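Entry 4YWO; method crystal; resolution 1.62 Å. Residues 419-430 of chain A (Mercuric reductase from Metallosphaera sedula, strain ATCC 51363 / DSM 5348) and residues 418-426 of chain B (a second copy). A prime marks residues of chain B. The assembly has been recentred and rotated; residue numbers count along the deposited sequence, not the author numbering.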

# COMPACT_ATOMS: atom_id res chain seq x y z
N LEU A 419 6.19 -7.10 -8.38
CA LEU A 419 7.44 -7.74 -8.01
C LEU A 419 7.25 -9.23 -8.01
O LEU A 419 8.13 -9.99 -8.52
N ALA A 420 6.11 -9.71 -7.48
CA ALA A 420 5.80 -11.16 -7.48
C ALA A 420 5.83 -11.66 -8.91
O ALA A 420 6.42 -12.74 -9.20
N ILE A 421 5.24 -10.97 -9.85
CA ILE A 421 5.19 -11.39 -11.25
C ILE A 421 6.59 -11.40 -11.86
O ILE A 421 6.98 -12.41 -12.48
N ARG A 422 7.38 -10.36 -11.61
CA ARG A 422 8.80 -10.38 -12.10
C ARG A 422 9.58 -11.55 -11.57
O ARG A 422 10.43 -12.16 -12.28
N PHE A 423 9.40 -11.97 -10.36
CA PHE A 423 10.13 -13.07 -9.75
C PHE A 423 9.55 -14.43 -10.14
O PHE A 423 10.08 -15.46 -9.70
N GLY A 424 8.42 -14.46 -10.85
CA GLY A 424 7.74 -15.75 -11.13
C GLY A 424 7.25 -16.41 -9.87
O GLY A 424 7.26 -17.64 -9.76
N ALA A 425 6.77 -15.66 -8.87
CA ALA A 425 6.35 -16.19 -7.64
C ALA A 425 5.15 -17.16 -7.84
O ALA A 425 4.31 -16.92 -8.71
N THR A 426 5.11 -18.19 -7.02
CA THR A 426 3.98 -19.07 -7.05
C THR A 426 3.03 -18.60 -5.96
O THR A 426 3.36 -17.86 -4.97
N VAL A 427 1.82 -19.19 -5.93
CA VAL A 427 0.97 -18.98 -4.79
C VAL A 427 1.59 -19.43 -3.45
O VAL A 427 1.46 -18.77 -2.45
N HIS A 428 2.37 -20.52 -3.44
CA HIS A 428 3.01 -20.91 -2.15
C HIS A 428 3.97 -19.92 -1.70
O HIS A 428 4.11 -19.75 -0.53
N ASP A 429 4.63 -19.23 -2.61
CA ASP A 429 5.59 -18.15 -2.25
C ASP A 429 4.85 -17.04 -1.51
O ASP A 429 5.33 -16.54 -0.50
N LEU A 430 3.70 -16.70 -1.96
CA LEU A 430 2.91 -15.70 -1.24
C LEU A 430 2.40 -16.22 0.08
O LEU A 430 2.39 -15.51 1.09
N ALA B 418 8.74 -7.10 2.47
CA ALA B 418 8.89 -8.47 2.95
C ALA B 418 9.14 -9.49 1.86
O ALA B 418 10.00 -10.35 1.97
N LEU B 419 8.42 -9.35 0.75
CA LEU B 419 8.57 -10.29 -0.35
C LEU B 419 9.93 -10.12 -0.96
O LEU B 419 10.63 -11.13 -1.27
N ALA B 420 10.38 -8.86 -1.13
CA ALA B 420 11.73 -8.59 -1.67
C ALA B 420 12.76 -9.27 -0.79
O ALA B 420 13.71 -9.93 -1.30
N ILE B 421 12.66 -9.18 0.51
CA ILE B 421 13.61 -9.79 1.44
C ILE B 421 13.58 -11.30 1.33
O ILE B 421 14.65 -11.94 1.19
N ARG B 422 12.38 -11.90 1.29
CA ARG B 422 12.30 -13.38 1.09
C ARG B 422 12.96 -13.83 -0.19
O ARG B 422 13.61 -14.91 -0.26
N PHE B 423 12.87 -13.10 -1.26
CA PHE B 423 13.44 -13.47 -2.54
C PHE B 423 14.93 -13.13 -2.63
O PHE B 423 15.54 -13.39 -3.67
N GLY B 424 15.48 -12.46 -1.63
CA GLY B 424 16.89 -11.98 -1.72
C GLY B 424 17.06 -10.97 -2.82
O GLY B 424 18.11 -10.92 -3.47
N ALA B 425 16.09 -10.08 -3.06
CA ALA B 425 16.14 -9.13 -4.10
C ALA B 425 17.33 -8.16 -3.90
O ALA B 425 17.66 -7.83 -2.75
N THR B 426 17.92 -7.75 -5.01
CA THR B 426 18.96 -6.75 -4.92
C THR B 426 18.29 -5.41 -5.17
O THR B 426 17.16 -5.24 -5.74

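Two copies of one helix end, brought together in a dimer, tend to make each contact twice, once in each direction, and mercuric reductase from Metallosphaera sedula gives a compact example. The backbones stay well apart, the CA atoms of Phe423 and Phe423′ being among the nearest across the contact at 7.9 Å, so side chains must fill the gap. Together the two stretches bury 484 Å², with no hydrogen bond running from one to the other.

The aromatic pair lies at the centre of this symmetry. Phe423 and Phe423′ both point toward the opposing stretch with chi1 in the m well (-87°) and chi2 at -86°. Their rings meet obliquely, with centroids 5.1 Å apart and planes at 49°, and Phe423 CD1 comes within 3.5 Å of Phe423′ CD1. This arrangement sets the CB of each residue over a face of the other's ring: Phe423 CB lies 4.2 Å from the Phe423′ ring centroid, 22° off the normal, and Phe423′ CB repeats this CH-pi contact on the Phe423 ring.

Aliphatic contacts extend the apolar surface. Leu419 and Leu419′ point toward the partner stretch in the same rotamer, chi1 t and chi2 p, and each reaches the small side chain of an alanine: Leu419 CD2 lies 3.9 Å from Ala420′ CB, and Leu419′ CD2 the same 3.9 Å from Ala420 CB. Beyond the helix ends, Ala425 and Ala425′ also point across. Phe423 CZ touches Ala425′ CB at 3.9 Å, and Phe423′ CZ touches Ala425 CB at 3.9 Å.

The turns that place these groups are held by the backbone. Gly424 and Gly424′ adopt positive phi in Schellman motifs; in each chain the amide of Ala425 returns to Ala420 O, and that of Ala425′ to Ala420′ O, each with an N to O distance of 3.0 Å, which anchors the alanine two residues after the aromatic one.

Polar groups work mainly within their own chain. Thr426, chi1 p, caps the following helix by accepting from Asp429 N at its OG1 (3.2 Å), while Asp429, chi1 m, accepts from Thr426 N at OD2 (2.9 Å), a reciprocal pair. The same Asp429 OD2 approaches the edge of the Phe423′ ring, 3.4 Å from Phe423′ CZ, where aromatic C-H groups carry slight positive charge. Nearby, Arg422′ NH1 lies 3.4 Å from Asp429 O, but the angle is too poor for a hydrogen bond; this nitrogen is satisfied elsewhere in the structure.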

# COMPACT_ATOMS: atom_id res chain seq x y z
CB LEU A 419 7.87 -7.21 -6.65
CG LEU A 419 9.26 -7.60 -6.18
CD1 LEU A 419 10.31 -6.97 -7.06
CD2 LEU A 419 9.50 -7.22 -4.71
CB ALA A 420 4.46 -11.41 -6.86
CB ILE A 421 4.27 -10.50 -12.12
CG1 ILE A 421 2.78 -10.71 -11.72
CG2 ILE A 421 4.43 -10.82 -13.62
CD1 ILE A 421 1.76 -9.73 -12.22
CB ARG A 422 9.49 -9.08 -11.74
CG ARG A 422 8.87 -7.95 -12.53
CD ARG A 422 9.73 -6.70 -12.53
NE ARG A 422 10.92 -6.94 -13.35
CZ ARG A 422 12.18 -7.08 -12.95
NH1 ARG A 422 12.56 -7.12 -11.70
NH2 ARG A 422 13.08 -7.31 -13.89
CB PHE A 423 10.21 -12.88 -8.25
CG PHE A 423 11.45 -12.00 -7.83
CD1 PHE A 423 12.69 -12.62 -7.65
CD2 PHE A 423 11.43 -10.67 -7.84
CE1 PHE A 423 13.82 -11.88 -7.31
CE2 PHE A 423 12.54 -9.92 -7.43
CZ PHE A 423 13.73 -10.53 -7.23
CB ALA A 425 5.92 -15.15 -6.62
CB THR A 426 4.43 -20.52 -6.80
OG1 THR A 426 4.94 -20.60 -5.47
CG2 THR A 426 5.50 -20.91 -7.77
CB VAL A 427 -0.51 -19.49 -4.94
CG1 VAL A 427 -1.16 -18.97 -6.23
CG2 VAL A 427 -0.53 -20.96 -4.82
CB HIS A 428 3.72 -22.26 -2.33
CG HIS A 428 2.75 -23.38 -2.52
ND1 HIS A 428 2.40 -23.87 -3.76
CD2 HIS A 428 1.97 -24.04 -1.62
CE1 HIS A 428 1.48 -24.82 -3.62
NE2 HIS A 428 1.22 -24.95 -2.33
CB ASP A 429 6.31 -17.51 -3.44
CG ASP A 429 7.30 -18.47 -4.17
OD1 ASP A 429 7.94 -19.26 -3.42
OD2 ASP A 429 7.50 -18.30 -5.41
CB LEU A 430 1.78 -15.20 -2.10
CG LEU A 430 2.01 -14.01 -2.99
CD1 LEU A 430 2.37 -12.77 -2.16
CD2 LEU A 430 3.15 -14.27 -3.95
CB ALA B 418 7.68 -8.83 3.76
CB LEU B 419 7.45 -10.04 -1.35
CG LEU B 419 7.31 -11.06 -2.47
CD1 LEU B 419 6.88 -12.39 -1.92
CD2 LEU B 419 6.32 -10.59 -3.55
CB ALA B 420 11.98 -7.11 -1.72
CB ILE B 421 13.38 -9.37 2.91
CG1 ILE B 421 13.72 -7.86 3.11
CG2 ILE B 421 14.24 -10.20 3.87
CD1 ILE B 421 13.27 -7.20 4.37
CB ARG B 422 10.85 -13.83 1.12
CG ARG B 422 10.31 -13.65 2.52
CD ARG B 422 9.02 -14.41 2.74
NE ARG B 422 9.32 -15.84 2.79
CZ ARG B 422 9.01 -16.78 1.89
NH1 ARG B 422 8.45 -16.53 0.73
NH2 ARG B 422 9.41 -18.01 2.15
CB PHE B 423 12.63 -12.85 -3.67
CG PHE B 423 11.42 -13.75 -4.10
CD1 PHE B 423 11.64 -14.77 -5.05
CD2 PHE B 423 10.26 -13.74 -3.47
CE1 PHE B 423 10.60 -15.61 -5.44
CE2 PHE B 423 9.18 -14.54 -3.91
CZ PHE B 423 9.39 -15.50 -4.84
CB ALA B 425 14.89 -8.28 -4.24
CB THR B 426 20.04 -7.04 -5.97
OG1 THR B 426 19.46 -6.87 -7.27
CG2 THR B 426 20.56 -8.43 -5.83